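Mannose-6-phosphate isomerase (Helicobacter pylori, PDB 2QH5) probably catalyses the transfer of a guanylyl group from GTP to alpha-D-mannose 1-phosphate, yielding GDP-mannose, by means of the N-terminal nucleotidyltransferase domain studied here. Local coordinates at residues A[114-119]-A[188-193]; A[48-53]-A[120-125]; A[126-131]-A[258-263]; A[136-141]-A[195-200]. All blocks are in the same frame, centred on the assembly; numbering follows the deposited sequence.

Contact 1 of 4, residues A[114-119]-A[188-193]; sequences HLIKDL and SGMFVF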
loop_
_atom_site.group_PDB
_atom_site.type_symbol
_atom_site.label_atom_id
_atom_site.label_comp_id
_atom_site.label_asym_id
_atom_site.label_seq_id
_atom_site.Cartn_x
_atom_site.Cartn_y
_atom_site.Cartn_z
ATOM N N HIS A 114 -6.371 3.640 -7.754
ATOM C CA HIS A 114 -7.496 4.069 -6.934
ATOM C C HIS A 114 -8.065 5.398 -7.395
ATOM O O HIS A 114 -7.321 6.338 -7.701
ATOM C CB HIS A 114 -7.077 4.205 -5.468
ATOM C CG HIS A 114 -7.074 2.912 -4.711
ATOM N ND1 HIS A 114 -6.485 2.783 -3.471
ATOM C CD2 HIS A 114 -7.578 1.692 -5.018
ATOM C CE1 HIS A 114 -6.638 1.543 -3.042
ATOM N NE2 HIS A 114 -7.293 0.860 -3.964
ATOM N N LEU A 115 -9.391 5.469 -7.428
ATOM C CA LEU A 115 -10.089 6.721 -7.671
ATOM C C LEU A 115 -10.786 7.151 -6.380
ATOM O O LEU A 115 -11.612 6.421 -5.824
ATOM C CB LEU A 115 -11.101 6.571 -8.809
ATOM C CG LEU A 115 -11.255 7.708 -9.828
ATOM C CD1 LEU A 115 -12.457 7.419 -10.725
ATOM C CD2 LEU A 115 -11.371 9.101 -9.188
ATOM N N ILE A 116 -10.420 8.335 -5.903
ATOM C CA ILE A 116 -10.988 8.901 -4.694
ATOM C C ILE A 116 -11.346 10.348 -5.009
ATOM O O ILE A 116 -10.471 11.162 -5.314
ATOM C CB ILE A 116 -10.008 8.784 -3.499
ATOM C CG1 ILE A 116 -9.982 7.340 -2.986
ATOM C CG2 ILE A 116 -10.406 9.719 -2.361
ATOM C CD1 ILE A 116 -8.682 6.919 -2.345
ATOM N N LYS A 117 -12.643 10.648 -4.954
ATOM C CA LYS A 117 -13.158 11.948 -5.373
ATOM C C LYS A 117 -13.334 12.952 -4.231
ATOM O O LYS A 117 -12.958 14.118 -4.368
ATOM C CB LYS A 117 -14.452 11.778 -6.171
ATOM C CG LYS A 117 -14.207 11.441 -7.634
ATOM C CD LYS A 117 -15.318 10.580 -8.212
ATOM C CE LYS A 117 -15.190 9.133 -7.752
ATOM N NZ LYS A 117 -16.297 8.276 -8.259
ATOM N N ASP A 118 -13.896 12.507 -3.108
ATOM C CA ASP A 118 -13.986 13.369 -1.931
ATOM C C ASP A 118 -12.622 13.415 -1.253
ATOM O O ASP A 118 -12.267 12.519 -0.491
ATOM C CB ASP A 118 -15.072 12.885 -0.962
ATOM C CG ASP A 118 -15.489 13.957 0.043
ATOM O OD1 ASP A 118 -16.709 14.112 0.260
ATOM O OD2 ASP A 118 -14.612 14.645 0.618
ATOM N N LEU A 119 -11.865 14.467 -1.542
ATOM C CA LEU A 119 -10.495 14.591 -1.063
ATOM C C LEU A 119 -10.421 15.065 0.389
ATOM O O LEU A 119 -9.405 14.875 1.060
ATOM C CB LEU A 119 -9.698 15.517 -1.988
ATOM C CG LEU A 119 -8.168 15.463 -1.902
ATOM C CD1 LEU A 119 -7.540 15.301 -3.284
ATOM C CD2 LEU A 119 -7.611 16.687 -1.170
ATOM N N SER A 188 -9.663 -1.666 1.614
ATOM C CA SER A 188 -9.313 -0.724 0.562
ATOM C C SER A 188 -7.996 -1.101 -0.095
ATOM O O SER A 188 -7.744 -0.743 -1.242
ATOM C CB SER A 188 -9.211 0.691 1.119
ATOM O OG SER A 188 -8.032 0.840 1.885
ATOM N N GLY A 189 -7.158 -1.827 0.635
ATOM C CA GLY A 189 -5.824 -2.157 0.157
ATOM C C GLY A 189 -4.811 -1.100 0.551
ATOM O O GLY A 189 -3.619 -1.313 0.387
ATOM N N MET A 190 -5.289 0.038 1.059
ATOM C CA MET A 190 -4.431 1.082 1.644
ATOM C C MET A 190 -4.050 0.714 3.076
ATOM O O MET A 190 -4.760 -0.060 3.716
ATOM C CB MET A 190 -5.150 2.426 1.680
ATOM C CG MET A 190 -5.763 2.885 0.374
ATOM S SD MET A 190 -6.497 4.515 0.572
ATOM C CE MET A 190 -5.309 5.292 1.679
ATOM N N PHE A 191 -2.953 1.283 3.585
ATOM C CA PHE A 191 -2.432 0.932 4.908
ATOM C C PHE A 191 -1.601 2.053 5.482
ATOM O O PHE A 191 -0.920 2.745 4.742
ATOM C CB PHE A 191 -1.532 -0.308 4.855
ATOM C CG PHE A 191 -2.237 -1.560 4.452
ATOM C CD1 PHE A 191 -2.010 -2.118 3.202
ATOM C CD2 PHE A 191 -3.137 -2.177 5.311
ATOM C CE1 PHE A 191 -2.674 -3.264 2.811
ATOM C CE2 PHE A 191 -3.808 -3.328 4.927
ATOM C CZ PHE A 191 -3.574 -3.874 3.677
ATOM N N VAL A 192 -1.652 2.221 6.805
ATOM C CA VAL A 192 -0.739 3.117 7.519
ATOM C C VAL A 192 -0.176 2.374 8.721
ATOM O O VAL A 192 -0.889 1.617 9.375
ATOM C CB VAL A 192 -1.415 4.446 7.982
ATOM C CG1 VAL A 192 -0.393 5.372 8.638
ATOM C CG2 VAL A 192 -2.084 5.168 6.809
ATOM N N PHE A 193 1.114 2.561 8.974
ATOM C CA PHE A 193 1.824 1.963 10.105
ATOM C C PHE A 193 3.217 2.555 10.170
ATOM O O PHE A 193 3.717 3.077 9.173
ATOM C CB PHE A 193 1.934 0.423 10.018
ATOM C CG PHE A 193 1.929 -0.140 8.606
ATOM C CD1 PHE A 193 2.950 0.154 7.700
ATOM C CD2 PHE A 193 0.905 -0.995 8.200
ATOM C CE1 PHE A 193 2.931 -0.370 6.417
ATOM C CE2 PHE A 193 0.881 -1.537 6.916
ATOM C CZ PHE A 193 1.883 -1.218 6.018
#

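Contact 2 of 4, residues A[48-53]-A[120-125]; sequences ASLVDE and QAYENA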
loop_
_atom_site.group_PDB
_atom_site.type_symbol
_atom_site.label_atom_id
_atom_site.label_comp_id
_atom_site.label_asym_id
_atom_site.label_seq_id
_atom_site.Cartn_x
_atom_site.Cartn_y
_atom_site.Cartn_z
ATOM N N ALA A 48 0.795 13.223 -2.020
ATOM C CA ALA A 48 2.058 13.977 -1.961
ATOM C C ALA A 48 1.968 15.179 -1.021
ATOM O O ALA A 48 2.963 15.576 -0.394
ATOM C CB ALA A 48 2.485 14.416 -3.360
ATOM N N SER A 49 0.756 15.726 -0.924
ATOM C CA SER A 49 0.434 16.901 -0.117
ATOM C C SER A 49 0.458 16.593 1.380
ATOM O O SER A 49 0.697 17.482 2.208
ATOM C CB SER A 49 -0.963 17.385 -0.493
ATOM O OG SER A 49 -1.380 16.803 -1.719
ATOM N N LEU A 50 0.203 15.328 1.712
ATOM C CA LEU A 50 0.045 14.884 3.092
ATOM C C LEU A 50 1.354 14.324 3.639
ATOM O O LEU A 50 1.438 13.937 4.806
ATOM C CB LEU A 50 -1.049 13.808 3.169
ATOM C CG LEU A 50 -2.277 13.940 2.253
ATOM C CD1 LEU A 50 -3.194 12.747 2.384
ATOM C CD2 LEU A 50 -3.058 15.218 2.514
ATOM N N VAL A 51 2.384 14.303 2.798
ATOM C CA VAL A 51 3.539 13.459 3.053
ATOM C C VAL A 51 4.866 14.198 2.863
ATOM O O VAL A 51 4.905 15.227 2.190
ATOM C CB VAL A 51 3.425 12.194 2.165
ATOM C CG1 VAL A 51 4.408 12.205 0.996
ATOM C CG2 VAL A 51 3.524 10.958 2.996
ATOM N N ASP A 52 5.938 13.682 3.467
ATOM C CA ASP A 52 7.277 14.296 3.366
ATOM C C ASP A 52 8.135 13.783 2.192
ATOM O O ASP A 52 8.885 14.550 1.575
ATOM C CB ASP A 52 8.058 14.108 4.671
ATOM C CG ASP A 52 7.398 14.787 5.853
ATOM O OD1 ASP A 52 6.529 15.663 5.643
ATOM O OD2 ASP A 52 7.752 14.443 7.000
ATOM N N GLU A 53 8.047 12.482 1.921
ATOM C CA GLU A 53 8.757 11.842 0.816
ATOM C C GLU A 53 7.833 10.824 0.181
ATOM O O GLU A 53 7.048 10.184 0.877
ATOM C CB GLU A 53 9.983 11.089 1.327
ATOM C CG GLU A 53 11.104 11.942 1.905
ATOM C CD GLU A 53 12.340 11.116 2.255
ATOM O OE1 GLU A 53 13.334 11.708 2.729
ATOM O OE2 GLU A 53 12.325 9.877 2.055
ATOM N N GLN A 120 -11.495 15.681 0.874
ATOM C CA GLN A 120 -11.536 16.147 2.261
ATOM C C GLN A 120 -11.802 14.987 3.218
ATOM O O GLN A 120 -11.187 14.896 4.283
ATOM C CB GLN A 120 -12.571 17.266 2.446
ATOM C CG GLN A 120 -12.386 18.074 3.734
ATOM C CD GLN A 120 -10.939 18.500 3.961
ATOM O OE1 GLN A 120 -10.359 19.227 3.152
ATOM N NE2 GLN A 120 -10.352 18.044 5.064
ATOM N N ALA A 121 -12.710 14.100 2.818
ATOM C CA ALA A 121 -12.998 12.878 3.560
ATOM C C ALA A 121 -11.796 11.927 3.554
ATOM O O ALA A 121 -11.601 11.150 4.502
ATOM C CB ALA A 121 -14.221 12.191 2.981
ATOM N N TYR A 122 -11.005 11.994 2.479
ATOM C CA TYR A 122 -9.756 11.244 2.369
ATOM C C TYR A 122 -8.730 11.759 3.364
ATOM O O TYR A 122 -8.107 10.980 4.079
ATOM C CB TYR A 122 -9.177 11.343 0.955
ATOM C CG TYR A 122 -7.910 10.533 0.775
ATOM C CD1 TYR A 122 -7.973 9.164 0.538
ATOM C CD2 TYR A 122 -6.649 11.129 0.859
ATOM C CE1 TYR A 122 -6.829 8.410 0.388
ATOM C CE2 TYR A 122 -5.492 10.379 0.710
ATOM C CZ TYR A 122 -5.591 9.018 0.473
ATOM O OH TYR A 122 -4.462 8.249 0.313
ATOM N N GLU A 123 -8.568 13.076 3.395
ATOM C CA GLU A 123 -7.563 13.738 4.219
ATOM C C GLU A 123 -7.817 13.532 5.710
ATOM O O GLU A 123 -6.871 13.440 6.500
ATOM C CB GLU A 123 -7.567 15.226 3.886
ATOM C CG GLU A 123 -6.282 15.962 4.174
ATOM C CD GLU A 123 -6.069 17.128 3.215
ATOM O OE1 GLU A 123 -6.703 17.133 2.134
ATOM O OE2 GLU A 123 -5.263 18.030 3.537
ATOM N N ASN A 124 -9.102 13.468 6.075
ATOM C CA ASN A 124 -9.546 13.233 7.457
ATOM C C ASN A 124 -9.189 11.829 7.934
ATOM O O ASN A 124 -8.595 11.662 9.008
ATOM C CB ASN A 124 -11.065 13.439 7.587
ATOM C CG ASN A 124 -11.494 14.891 7.392
ATOM O OD1 ASN A 124 -10.780 15.827 7.762
ATOM N ND2 ASN A 124 -12.678 15.080 6.815
ATOM N N ALA A 125 -9.561 10.836 7.120
ATOM C CA ALA A 125 -9.233 9.425 7.351
ATOM C C ALA A 125 -7.728 9.181 7.485
ATOM O O ALA A 125 -7.297 8.362 8.303
ATOM C CB ALA A 125 -9.818 8.554 6.247
#

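Contact 3 of 4, residues A[126-131]-A[258-263]; sequences IKKAID and KMVELN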
loop_
_atom_site.group_PDB
_atom_site.type_symbol
_atom_site.label_atom_id
_atom_site.label_comp_id
_atom_site.label_asym_id
_atom_site.label_seq_id
_atom_site.Cartn_x
_atom_site.Cartn_y
_atom_site.Cartn_z
ATOM N N ILE A 126 -6.938 9.905 6.693
ATOM C CA ILE A 126 -5.478 9.811 6.756
ATOM C C ILE A 126 -4.948 10.310 8.099
ATOM O O ILE A 126 -4.178 9.604 8.750
ATOM C CB ILE A 126 -4.767 10.536 5.557
ATOM C CG1 ILE A 126 -5.005 9.787 4.234
ATOM C CG2 ILE A 126 -3.265 10.717 5.821
ATOM C CD1 ILE A 126 -4.391 8.385 4.143
ATOM N N LYS A 127 -5.377 11.499 8.523
ATOM C CA LYS A 127 -4.919 12.064 9.804
ATOM C C LYS A 127 -5.334 11.225 11.014
ATOM O O LYS A 127 -4.606 11.167 12.011
ATOM C CB LYS A 127 -5.333 13.531 9.967
ATOM C CG LYS A 127 -4.344 14.498 9.293
ATOM C CD LYS A 127 -4.050 15.751 10.131
ATOM C CE LYS A 127 -4.799 16.984 9.617
ATOM N NZ LYS A 127 -6.266 16.969 9.911
ATOM N N LYS A 128 -6.492 10.571 10.899
ATOM C CA LYS A 128 -6.944 9.580 11.876
ATOM C C LYS A 128 -5.998 8.378 11.895
ATOM O O LYS A 128 -5.445 8.031 12.943
ATOM C CB LYS A 128 -8.371 9.107 11.564
ATOM C CG LYS A 128 -9.488 10.071 11.951
ATOM C CD LYS A 128 -10.850 9.436 11.667
ATOM C CE LYS A 128 -12.007 10.264 12.213
ATOM N NZ LYS A 128 -12.413 11.356 11.283
ATOM N N ALA A 129 -5.805 7.761 10.725
ATOM C CA ALA A 129 -4.925 6.594 10.571
ATOM C C ALA A 129 -3.518 6.840 11.093
ATOM O O ALA A 129 -2.920 5.953 11.705
ATOM C CB ALA A 129 -4.873 6.174 9.141
ATOM N N ILE A 130 -2.997 8.044 10.847
ATOM C CA ILE A 130 -1.693 8.455 11.358
ATOM C C ILE A 130 -1.644 8.407 12.882
ATOM O O ILE A 130 -0.658 7.942 13.468
ATOM C CB ILE A 130 -1.326 9.881 10.883
ATOM C CG1 ILE A 130 -1.160 9.923 9.358
ATOM C CG2 ILE A 130 -0.058 10.382 11.577
ATOM C CD1 ILE A 130 0.062 9.191 8.842
ATOM N N ASP A 131 -2.712 8.883 13.522
ATOM C CA ASP A 131 -2.749 8.944 14.981
ATOM C C ASP A 131 -2.727 7.542 15.591
ATOM O O ASP A 131 -1.954 7.284 16.520
ATOM C CB ASP A 131 -3.943 9.761 15.478
ATOM C CG ASP A 131 -3.737 10.289 16.892
ATOM O OD1 ASP A 131 -2.818 11.123 17.091
ATOM O OD2 ASP A 131 -4.489 9.869 17.803
ATOM N N LYS A 258 -6.329 -1.924 13.474
ATOM C CA LYS A 258 -7.500 -1.048 13.584
ATOM C C LYS A 258 -8.006 -0.608 12.210
ATOM O O LYS A 258 -7.297 -0.713 11.218
ATOM C CB LYS A 258 -7.195 0.171 14.461
ATOM C CG LYS A 258 -6.878 -0.161 15.923
ATOM C CD LYS A 258 -8.099 -0.663 16.679
ATOM C CE LYS A 258 -7.812 -0.779 18.166
ATOM N NZ LYS A 258 -7.322 -2.124 18.540
ATOM N N MET A 259 -9.235 -0.115 12.153
ATOM C CA MET A 259 -9.831 0.280 10.885
ATOM C C MET A 259 -10.248 1.749 10.926
ATOM O O MET A 259 -10.539 2.287 11.995
ATOM C CB MET A 259 -11.045 -0.600 10.585
ATOM C CG MET A 259 -11.443 -0.649 9.120
ATOM S SD MET A 259 -13.063 -1.389 8.862
ATOM C CE MET A 259 -14.069 0.065 9.119
ATOM N N VAL A 260 -10.241 2.396 9.764
ATOM C CA VAL A 260 -10.806 3.737 9.585
ATOM C C VAL A 260 -11.704 3.683 8.346
ATOM O O VAL A 260 -11.297 3.153 7.321
ATOM C CB VAL A 260 -9.703 4.815 9.404
ATOM C CG1 VAL A 260 -10.310 6.207 9.294
ATOM C CG2 VAL A 260 -8.716 4.781 10.554
ATOM N N GLU A 261 -12.923 4.206 8.440
ATOM C CA GLU A 261 -13.866 4.153 7.312
ATOM C C GLU A 261 -13.496 5.116 6.185
ATOM O O GLU A 261 -13.182 6.283 6.428
ATOM C CB GLU A 261 -15.292 4.454 7.777
ATOM C CG GLU A 261 -15.847 3.493 8.812
ATOM C CD GLU A 261 -17.063 4.053 9.524
ATOM O OE1 GLU A 261 -17.912 4.681 8.856
ATOM O OE2 GLU A 261 -17.168 3.866 10.756
ATOM N N LEU A 262 -13.532 4.615 4.954
ATOM C CA LEU A 262 -13.338 5.457 3.776
ATOM C C LEU A 262 -14.669 5.763 3.101
ATOM O O LEU A 262 -15.229 4.929 2.380
ATOM C CB LEU A 262 -12.362 4.822 2.779
ATOM C CG LEU A 262 -10.905 5.296 2.821
ATOM C CD1 LEU A 262 -10.052 4.486 1.861
ATOM C CD2 LEU A 262 -10.796 6.780 2.495
ATOM N N ASN A 263 -15.174 6.965 3.359
ATOM C CA ASN A 263 -16.394 7.447 2.731
ATOM C C ASN A 263 -16.024 8.600 1.811
ATOM O O ASN A 263 -16.258 9.768 2.134
ATOM C CB ASN A 263 -17.399 7.905 3.795
ATOM C CG ASN A 263 -17.315 7.082 5.073
ATOM O OD1 ASN A 263 -17.272 5.852 5.033
ATOM N ND2 ASN A 263 -17.291 7.763 6.214
#

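Contact 4 of 4, residues A[136-141]-A[195-200]; sequences GFLVTF and AGVFLD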
loop_
_atom_site.group_PDB
_atom_site.type_symbol
_atom_site.label_atom_id
_atom_site.label_comp_id
_atom_site.label_asym_id
_atom_site.label_seq_id
_atom_site.Cartn_x
_atom_site.Cartn_y
_atom_site.Cartn_z
ATOM N N GLY A 136 0.964 2.449 17.790
ATOM C CA GLY A 136 1.629 1.167 17.594
ATOM C C GLY A 136 0.791 0.167 16.827
ATOM O O GLY A 136 1.064 -1.032 16.874
ATOM N N PHE A 137 -0.216 0.669 16.112
ATOM C CA PHE A 137 -1.135 -0.157 15.327
ATOM C C PHE A 137 -0.800 -0.225 13.822
ATOM O O PHE A 137 -0.107 0.654 13.276
ATOM C CB PHE A 137 -2.567 0.362 15.476
ATOM C CG PHE A 137 -3.140 0.222 16.863
ATOM C CD1 PHE A 137 -3.301 1.342 17.678
ATOM C CD2 PHE A 137 -3.551 -1.021 17.340
ATOM C CE1 PHE A 137 -3.845 1.230 18.960
ATOM C CE2 PHE A 137 -4.093 -1.145 18.612
ATOM C CZ PHE A 137 -4.241 -0.015 19.426
ATOM N N LEU A 138 -1.304 -1.284 13.182
ATOM C CA LEU A 138 -1.343 -1.441 11.728
ATOM C C LEU A 138 -2.726 -1.035 11.256
ATOM O O LEU A 138 -3.714 -1.711 11.549
ATOM C CB LEU A 138 -1.107 -2.902 11.319
ATOM C CG LEU A 138 0.159 -3.621 11.785
ATOM C CD1 LEU A 138 0.198 -5.031 11.221
ATOM C CD2 LEU A 138 1.402 -2.850 11.379
ATOM N N VAL A 139 -2.801 0.062 10.521
ATOM C CA VAL A 139 -4.084 0.664 10.234
ATOM C C VAL A 139 -4.502 0.302 8.837
ATOM O O VAL A 139 -3.740 0.456 7.884
ATOM C CB VAL A 139 -4.062 2.208 10.416
ATOM C CG1 VAL A 139 -5.462 2.764 10.384
ATOM C CG2 VAL A 139 -3.375 2.585 11.719
ATOM N N THR A 140 -5.725 -0.199 8.738
ATOM C CA THR A 140 -6.340 -0.536 7.470
ATOM C C THR A 140 -7.562 0.369 7.240
ATOM O O THR A 140 -7.956 1.110 8.138
ATOM C CB THR A 140 -6.720 -2.024 7.437
ATOM O OG1 THR A 140 -7.060 -2.395 6.098
ATOM C CG2 THR A 140 -7.888 -2.318 8.371
ATOM N N PHE A 141 -8.142 0.330 6.042
ATOM C CA PHE A 141 -9.248 1.221 5.705
ATOM C C PHE A 141 -10.461 0.458 5.181
ATOM O O PHE A 141 -10.345 -0.354 4.261
ATOM C CB PHE A 141 -8.824 2.268 4.669
ATOM C CG PHE A 141 -7.853 3.301 5.183
ATOM C CD1 PHE A 141 -6.493 3.011 5.317
ATOM C CD2 PHE A 141 -8.288 4.584 5.486
ATOM C CE1 PHE A 141 -5.593 3.972 5.777
ATOM C CE2 PHE A 141 -7.389 5.555 5.946
ATOM C CZ PHE A 141 -6.043 5.249 6.088
ATOM N N ALA A 195 7.215 2.027 10.241
ATOM C CA ALA A 195 8.069 1.048 9.568
ATOM C C ALA A 195 8.537 -0.050 10.523
ATOM O O ALA A 195 8.435 -1.240 10.212
ATOM C CB ALA A 195 9.255 1.738 8.922
ATOM N N GLY A 196 9.020 0.367 11.689
ATOM C CA GLY A 196 9.501 -0.539 12.731
ATOM C C GLY A 196 8.493 -1.540 13.254
ATOM O O GLY A 196 8.803 -2.728 13.346
ATOM N N VAL A 197 7.294 -1.071 13.606
ATOM C CA VAL A 197 6.221 -1.973 14.039
ATOM C C VAL A 197 5.747 -2.892 12.914
ATOM O O VAL A 197 5.462 -4.072 13.161
ATOM C CB VAL A 197 5.026 -1.230 14.760
ATOM C CG1 VAL A 197 5.153 0.260 14.632
ATOM C CG2 VAL A 197 3.639 -1.723 14.284
ATOM N N PHE A 198 5.685 -2.371 11.687
ATOM C CA PHE A 198 5.405 -3.231 10.538
ATOM C C PHE A 198 6.425 -4.372 10.435
ATOM O O PHE A 198 6.045 -5.530 10.264
ATOM C CB PHE A 198 5.364 -2.468 9.214
ATOM C CG PHE A 198 5.269 -3.373 8.021
ATOM C CD1 PHE A 198 6.408 -3.773 7.339
ATOM C CD2 PHE A 198 4.040 -3.878 7.616
ATOM C CE1 PHE A 198 6.330 -4.625 6.267
ATOM C CE2 PHE A 198 3.951 -4.736 6.536
ATOM C CZ PHE A 198 5.097 -5.117 5.859
ATOM N N LEU A 199 7.712 -4.041 10.532
ATOM C CA LEU A 199 8.756 -5.054 10.422
ATOM C C LEU A 199 8.782 -6.004 11.614
ATOM O O LEU A 199 9.216 -7.152 11.484
ATOM C CB LEU A 199 10.128 -4.409 10.195
ATOM C CG LEU A 199 10.260 -3.641 8.872
ATOM C CD1 LEU A 199 11.501 -2.760 8.859
ATOM C CD2 LEU A 199 10.236 -4.581 7.666
ATOM N N ASP A 200 8.316 -5.530 12.770
ATOM C CA ASP A 200 8.224 -6.365 13.967
ATOM C C ASP A 200 7.073 -7.351 13.840
ATOM O O ASP A 200 7.209 -8.524 14.189
ATOM C CB ASP A 200 8.039 -5.507 15.216
ATOM C CG ASP A 200 9.318 -4.816 15.645
ATOM O OD1 ASP A 200 9.260 -3.977 16.574
ATOM O OD2 ASP A 200 10.382 -5.106 15.058
#

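Contact 1 of 4, residues A[114-119]-A[188-193]
H114 and M190 reach each other because each sets its CG anti to its own carbonyl carbon and beside the backbone N (chi1 -82° and -52°). M190 then runs straight on to its sulfur before bending at the terminal methyl. The contact sets the loop between strand 106-111 and helix 119-134 against strand 184-194 of the nucleotidyltransferase domain. The imidazole meets residues 188-190 with its edge: CE1 lies 3.1 Å from the backbone O of S188 and 3.8 Å from CG of M190, both near the ring plane. NE2 of H114 is 3.2 Å from the same O of S188. The sulfur is less intimate, SD of M190 standing 5.3 Å from the centroid of the H114 ring in an oblique Met-aromatic approach. Beyond it I116 adds a looser apolar touch, CD1 to SD of M190 at 4.4 Å.

At G189 positive phi (89°) turns the chain through a corner. S188 OG accepts from the N of M190 at 3.0 Å, an ST turn that ties the two sides of the corner. W266 meets the H114 ring edge-to-face, R46 donates to the carbonyl of H114, and Y122 packs on both I116 and M190. The S188 carbonyl thus faces the buried, polar CE1-NE2 edge, where the C-H between two nitrogens may contribute some attraction, with M190 packed beside it and I116 beyond.

Contact 2 of 4, residues A[48-53]-A[120-125]
L50 reaches from its loop to helix 119-134 and sets its two methyls against two successive residues, Y122 and E123. Both methyls pack closely, but the Y122 side is the buried one: CD1 of L50 comes up to the ring edge, near the ring plane, 3.7 Å from CE2 of Y122 and 4.1 Å from its CD2, and does not lie over the face. Y122 extends from the helix with CG anti to the backbone N (chi1 -178°), which carries the ring out to the loop. Its hydroxyl is hydrogen-bonded to OD1 of N47, at the end of the helix that precedes the loop.

The E123 side is no looser in distance but lies nearer solvent. Here CD2 of L50 lies against the end of E123, 3.6 Å from its carboxylate carbon CD and 3.7 Å from CG. E123 is partly exposed; its chain, extended beyond CG, brings its end nearer the loop than its first bond would suggest. This is a van der Waals contact with a charged group's carbon stem and head, with no hydrogen bond between the segments.

Residues 48-53 link helix 39-48 to strand 53-59. Next to L50, V51 packs on I5 and N7 of strand 5-10 and on I108 of strand 106-111, while I126, one turn along helix 119-134, also touches L50, and Y122 rests on T110 of strand 106-111.

Contact 3 of 4, residues A[126-131]-A[258-263]
A129 of helix 119-134 and V260 of strand 257-261 mark the closest approach of the two backbones, their CA atoms 6.6 Å apart. The helix covers one face of the mixed sheet of a GT-A-type nucleotidyltransferase domain. It is the helix of a beta-alpha-beta crossover, since it connects strand 106-111 to strand 138-144 running in the same direction, with strand 184-194 lying between them. Strand 257-261 pairs in parallel with 138-144, through backbone bonds from K258 and V260 to T140, and so adds the next strand beneath the helix. Regular helical bonding, such as I130 N to I126 O at 2.9 Å, holds the facing turn in shape.

One valine does nearly all the work from the strand. V260 points toward the helix and divides its branches between two neighbours. CG1, anti to the backbone N (chi1 -177°), lies under the aliphatic stem of K128, 4.0 Å from its CD and 4.2 Å from its CB. The lysine chain crosses the valine obliquely, then bends at its last torsion (chi4 84°) so that its end leads away from the strand. The buried A129 presents only a methyl and its backbone here, which is how helix and strand come so near. V260 is further enclosed by A125 and L132 of the same helix and by V139 of the adjacent strand, whereas K128 lies at the exposed margin. CG2 of V260, the second branch, faces A129 at 4.3 Å from its CB and 4.2 Å from its backbone N.

Contact 4 of 4, residues A[136-141]-A[195-200]
L138 and V197 lie alongside each other with their side chains pointing opposite ways, meeting through one methyl of each: CD2 of L138 is 3.8 Å from CG2 of V197. The leucine's first bond does not aim at the helix; with CG beside the backbone N (chi1 -56°) and the chain carried on from there, its end is brought nearer. The same CD2 also lies 4.1 Å from CA of F198, so that this methyl rests against the helix backbone between two successive residues. V197 points toward the other segment, its first torsion close to eclipsed (chi1 10°), an unusual value best treated with caution at 2.30 Å resolution. Its CG2 also approaches the carbonyl O of G136 at 3.7 Å, making this methyl the shared partner of the leucine and of the turn before the strand. The first bond of the F198 side chain does not aim at the strand; its ring stacks on F193, while L138 touches F198 at CA. There is no hydrogen bond across the contact, which is apolar packing with one carbonyl oxygen beside a methyl.

G136 closes helix 119-134 with a Schellman motif, its positive phi letting the chain turn into strand 138-144. That strand pairs with 184-194, whose F193 touches L138, and on its other edge with 257-261. Helix 195-205 follows directly on strand 184-194, and its buried side, F198 and L199, packs against helix 90-99.

All four contacts gather round one layer of the domain: helix 119-134 and the strands 184-194, 138-144 and 257-261. The centres of contacts 1, 2 and 3 lie about 10 to 11 Å from one another, joined along that helix: M190 CE is 3.4 Å from Y122 OH, V192 CG2 is 3.8 Å from A129 CB, and L50 CD1 is 3.9 Å from I126 CG1. Contact 4, about 13 Å from contact 3 and 18 Å from contact 2 between centres, bounds the far end, joined by strand pairing. Residues 13-25, which include part of the glycine-rich loop after strand 5-10 characteristic of these nucleotidyltransferases, are not modelled.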